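Local coordinates for protein prefoldin beta subunit 2 (Thermococcus sp., PDB 3AEI) that probably serves as a subunit of an archaeal prefoldin, a co-chaperone that holds unfolded proteins and hands them to a group II chaperonin, at residues E31-E34 with G35-S39; V55-K59 with D60-E64. One frame throughout, in Å; residues are numbered along the deposited sequence.

Contact 1: residues E31-E34 with G35-S39; sequences EYAE and GIITS
The last turns of the first coiled-coil helix, 2-37, run out here, and the final turn closes on Glu34 and Thr38. Glu34 O is gripped twice, by Thr38 N and by Thr38 OG1, each at 3.0 Å, the two donors coming to opposite faces of the carbonyl plane. What puts the hydroxyl there is chi1 of 63°, which sets OG1 between the backbone N and the carbonyl carbon and turns it back toward the preceding turn. Thr38 is also the first residue to leave helical backbone angles. One step further on, Ser39 grips Ile36 O in a different way, with its N and with OG, the latter at 2.6 Å on a lone pair in the carbonyl plane.

In a prefoldin β subunit two long helices pair as an antiparallel coiled coil joined by a β hairpin, and here the face with Tyr32, Ala33, Ile36 and Ile37 meets a second subunit. Ile37 N bonds to Ala33 O at 2.9 Å, while the Ile37 side chain lies back over that carbonyl, with CG1 3.2 Å from Ala33 O and CD1 4.3 Å from Ala33 CB. Ile37 also packs on Lys59 and on Val55 of the second subunit. With only a methyl group here, as in alanine, the Ala33 carbonyl would probably lose its cover and a gap would open between those neighbours. On another flank, Ile36 CD1 comes obliquely to the Tyr32 ring, 3.7 Å from CE2. Glu31 reaches across to helix 59-93 for a salt bridge with Arg70.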
loop_
_atom_site.group_PDB
_atom_site.type_symbol
_atom_site.label_atom_id
_atom_site.label_comp_id
_atom_site.label_asym_id
_atom_site.label_seq_id
_atom_site.Cartn_x
_atom_site.Cartn_y
_atom_site.Cartn_z
ATOM N N GLU A 31 18.285 6.046 -1.347
ATOM C CA GLU A 31 19.741 6.174 -1.121
ATOM C C GLU A 31 20.387 4.774 -1.061
ATOM O O GLU A 31 21.470 4.561 -1.610
ATOM C CB GLU A 31 20.002 6.982 0.168
ATOM C CG GLU A 31 19.355 8.371 0.061
ATOM C CD GLU A 31 19.430 9.213 1.329
ATOM O OE1 GLU A 31 19.347 8.641 2.441
ATOM O OE2 GLU A 31 19.546 10.459 1.200
ATOM N N TYR A 32 19.699 3.802 -0.448
ATOM C CA TYR A 32 20.204 2.448 -0.383
ATOM C C TYR A 32 20.294 1.893 -1.797
ATOM O O TYR A 32 21.321 1.335 -2.191
ATOM C CB TYR A 32 19.278 1.586 0.473
ATOM C CG TYR A 32 19.904 0.297 0.930
ATOM C CD1 TYR A 32 20.456 0.176 2.211
ATOM C CD2 TYR A 32 19.902 -0.810 0.105
ATOM C CE1 TYR A 32 20.982 -1.044 2.650
ATOM C CE2 TYR A 32 20.428 -2.036 0.529
ATOM C CZ TYR A 32 20.958 -2.140 1.805
ATOM O OH TYR A 32 21.408 -3.362 2.245
ATOM N N ALA A 33 19.237 2.103 -2.581
ATOM C CA ALA A 33 19.207 1.620 -3.964
ATOM C C ALA A 33 20.381 2.241 -4.757
ATOM O O ALA A 33 21.030 1.551 -5.544
ATOM C CB ALA A 33 17.867 1.993 -4.626
ATOM N N GLU A 34 20.653 3.524 -4.540
ATOM C CA GLU A 34 21.742 4.213 -5.267
ATOM C C GLU A 34 23.076 3.537 -4.971
ATOM O O GLU A 34 23.881 3.311 -5.865
ATOM C CB GLU A 34 21.798 5.681 -4.867
ATOM C CG GLU A 34 22.558 6.551 -5.852
ATOM C CD GLU A 34 22.443 8.016 -5.477
ATOM O OE1 GLU A 34 22.435 8.871 -6.383
ATOM O OE2 GLU A 34 22.352 8.309 -4.270
ATOM N N GLY A 35 23.288 3.175 -3.712
ATOM C CA GLY A 35 24.532 2.498 -3.372
ATOM C C GLY A 35 24.723 1.203 -4.131
ATOM O O GLY A 35 25.847 0.897 -4.545
ATOM N N ILE A 36 23.643 0.443 -4.326
ATOM C CA ILE A 36 23.714 -0.817 -5.045
ATOM C C ILE A 36 23.920 -0.589 -6.543
ATOM O O ILE A 36 24.747 -1.253 -7.209
ATOM C CB ILE A 36 22.430 -1.632 -4.873
ATOM C CG1 ILE A 36 22.253 -1.973 -3.382
ATOM C CG2 ILE A 36 22.456 -2.862 -5.775
ATOM C CD1 ILE A 36 21.092 -2.842 -3.070
ATOM N N ILE A 37 23.150 0.349 -7.076
ATOM C CA ILE A 37 23.211 0.633 -8.501
ATOM C C ILE A 37 24.579 1.121 -8.932
ATOM O O ILE A 37 25.004 0.864 -10.059
ATOM C CB ILE A 37 22.139 1.693 -8.850
ATOM C CG1 ILE A 37 20.751 1.051 -8.722
ATOM C CG2 ILE A 37 22.330 2.230 -10.264
ATOM C CD1 ILE A 37 19.603 2.112 -8.588
ATOM N N THR A 38 25.269 1.812 -8.042
ATOM C CA THR A 38 26.572 2.328 -8.413
ATOM C C THR A 38 27.692 1.398 -7.956
ATOM O O THR A 38 28.857 1.761 -8.047
ATOM C CB THR A 38 26.785 3.735 -7.843
ATOM O OG1 THR A 38 26.769 3.682 -6.396
ATOM C CG2 THR A 38 25.709 4.685 -8.345
ATOM N N SER A 39 27.346 0.202 -7.491
ATOM C CA SER A 39 28.366 -0.748 -7.035
ATOM C C SER A 39 29.060 -1.413 -8.221
ATOM O O SER A 39 28.733 -1.158 -9.373
ATOM C CB SER A 39 27.780 -1.800 -6.071
ATOM O OG SER A 39 26.848 -2.680 -6.673
#

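Contact 2: residues V55-K59 with D60-E64; sequences VEITK and DEAIE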
loop_
_atom_site.group_PDB
_atom_site.type_symbol
_atom_site.label_atom_id
_atom_site.label_comp_id
_atom_site.label_asym_id
_atom_site.label_seq_id
_atom_site.Cartn_x
_atom_site.Cartn_y
_atom_site.Cartn_z
ATOM N N VAL A 55 8.488 -0.061 -15.575
ATOM C CA VAL A 55 9.126 0.237 -16.880
ATOM C C VAL A 55 10.630 0.192 -16.716
ATOM O O VAL A 55 11.164 0.799 -15.800
ATOM C CB VAL A 55 8.740 1.664 -17.359
ATOM C CG1 VAL A 55 9.398 1.966 -18.697
ATOM C CG2 VAL A 55 7.236 1.758 -17.470
ATOM N N GLU A 56 11.319 -0.504 -17.615
ATOM C CA GLU A 56 12.752 -0.606 -17.497
ATOM C C GLU A 56 13.426 0.733 -17.734
ATOM O O GLU A 56 13.056 1.461 -18.658
ATOM C CB GLU A 56 13.263 -1.638 -18.485
ATOM C CG GLU A 56 14.732 -1.967 -18.277
ATOM C CD GLU A 56 15.203 -3.116 -19.158
ATOM O OE1 GLU A 56 14.528 -3.444 -20.139
ATOM O OE2 GLU A 56 16.257 -3.701 -18.877
ATOM N N ILE A 57 14.393 1.050 -16.879
ATOM C CA ILE A 57 15.128 2.288 -17.017
ATOM C C ILE A 57 16.610 2.000 -16.910
ATOM O O ILE A 57 17.006 0.930 -16.463
ATOM C CB ILE A 57 14.732 3.360 -15.980
ATOM C CG1 ILE A 57 14.992 2.901 -14.556
ATOM C CG2 ILE A 57 13.265 3.722 -16.137
ATOM C CD1 ILE A 57 14.864 4.024 -13.565
ATOM N N THR A 58 17.422 2.942 -17.361
ATOM C CA THR A 58 18.864 2.742 -17.291
ATOM C C THR A 58 19.442 3.154 -15.943
ATOM O O THR A 58 18.788 3.803 -15.131
ATOM C CB THR A 58 19.575 3.579 -18.383
ATOM O OG1 THR A 58 19.411 4.980 -18.088
ATOM C CG2 THR A 58 18.986 3.272 -19.776
ATOM N N LYS A 59 20.696 2.769 -15.710
ATOM C CA LYS A 59 21.389 3.160 -14.491
ATOM C C LYS A 59 21.393 4.688 -14.363
ATOM O O LYS A 59 21.100 5.223 -13.314
ATOM C CB LYS A 59 22.830 2.620 -14.532
ATOM C CG LYS A 59 23.715 3.168 -13.443
ATOM C CD LYS A 59 25.142 2.643 -13.597
ATOM C CE LYS A 59 26.094 3.303 -12.600
ATOM N NZ LYS A 59 27.520 2.872 -12.768
ATOM N N ASP A 60 21.730 5.409 -15.431
ATOM C CA ASP A 60 21.743 6.866 -15.381
ATOM C C ASP A 60 20.360 7.449 -15.094
ATOM O O ASP A 60 20.230 8.419 -14.355
ATOM C CB ASP A 60 22.298 7.434 -16.700
ATOM C CG ASP A 60 23.818 7.299 -16.806
ATOM O OD1 ASP A 60 24.383 7.808 -17.801
ATOM O OD2 ASP A 60 24.448 6.696 -15.905
ATOM N N GLU A 61 19.308 6.843 -15.650
ATOM C CA GLU A 61 17.979 7.357 -15.391
ATOM C C GLU A 61 17.626 7.117 -13.929
ATOM O O GLU A 61 16.999 7.958 -13.288
ATOM C CB GLU A 61 16.952 6.648 -16.291
ATOM C CG GLU A 61 17.061 7.092 -17.785
ATOM C CD GLU A 61 16.214 6.268 -18.762
ATOM O OE1 GLU A 61 15.868 5.110 -18.467
ATOM O OE2 GLU A 61 15.914 6.786 -19.875
ATOM N N ALA A 62 18.032 5.963 -13.412
ATOM C CA ALA A 62 17.739 5.603 -12.015
ATOM C C ALA A 62 18.441 6.558 -11.066
ATOM O O ALA A 62 17.846 7.046 -10.124
ATOM C CB ALA A 62 18.188 4.166 -11.738
ATOM N N ILE A 63 19.707 6.851 -11.340
ATOM C CA ILE A 63 20.431 7.771 -10.485
ATOM C C ILE A 63 19.766 9.168 -10.544
ATOM O O ILE A 63 19.600 9.834 -9.517
ATOM C CB ILE A 63 21.944 7.826 -10.902
ATOM C CG1 ILE A 63 22.591 6.474 -10.616
ATOM C CG2 ILE A 63 22.659 8.934 -10.120
ATOM C CD1 ILE A 63 23.979 6.314 -11.232
ATOM N N GLU A 64 19.353 9.605 -11.729
ATOM C CA GLU A 64 18.689 10.905 -11.858
ATOM C C GLU A 64 17.412 10.980 -11.038
ATOM O O GLU A 64 17.154 11.961 -10.316
ATOM C CB GLU A 64 18.388 11.186 -13.323
ATOM C CG GLU A 64 19.557 11.765 -14.061
ATOM C CD GLU A 64 19.234 12.090 -15.507
ATOM O OE1 GLU A 64 18.095 12.536 -15.786
ATOM O OE2 GLU A 64 20.135 11.908 -16.356
#
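With chi1 of 67°, Thr58 OG1 sits between its own backbone N and carbonyl carbon and faces the first turn of the helix, while Glu61 sends CG away from its carbonyl carbon (chi1 -72°) and runs extended from there, back toward the strand. The two side chains cross obliquely, and each takes a backbone N-H of the other residue. Glu61 N gives its hydrogen to Thr58 OG1 at 3.1 Å; in return Thr58 N gives its own to Glu61 OE1 at 2.9 Å, close to straight. That carboxylate oxygen is met on its anti side, with the donor 35° out of the carboxylate plane.

This reciprocal pair is a capping box, with Thr58 as N-cap, and it starts helix 59-93, the second arm of the coiled coil, just beyond the second hairpin strand. It occupies two backbone N-H groups at the junction, and the helix's first regular bonds follow at once: Ala62 N to Thr58 O and Ile63 N to Lys59 O, both 2.9 Å. The same Glu61 OE1 also comes to 3.2 Å from Ile57 CB, and Glu61 OE2 has a salt bridge to Arg44 of the third subunit, which probably helps to fix the turn of the carboxylate.

Alongside the box, Ile57 CD1 meets Ala62, 3.6 Å from CA, and both residues pack on Ile46 of the partner strand. Further along, the Lys59 and Ile63 side chains lie next to each other and point the same way, Ile63 CD1 resting 3.9 Å from both CG and CE of the extended lysine.

Contact 1 closes helix 2-37 and contact 2 opens helix 59-93, so the pair marks the two helix ends from which the hairpin springs. Their centres are about 12 Å apart and they touch: Ile37 CG2 meets Lys59 CG at 3.6 Å, and Thr38 CG2 meets Ile63 CD1 at 3.7 Å. Each is part buried and part exposed, Ala33 and Ile37 in the first and Ile57 and Ala62 in the second being buried members. At the C-terminal end side-chain hydroxyls donate to carbonyls; at the N-terminal start a hydroxyl and a carboxylate accept from N-H groups. Four residues of 31-39 pack on the second subunit, whereas 55-64 engage chiefly the third.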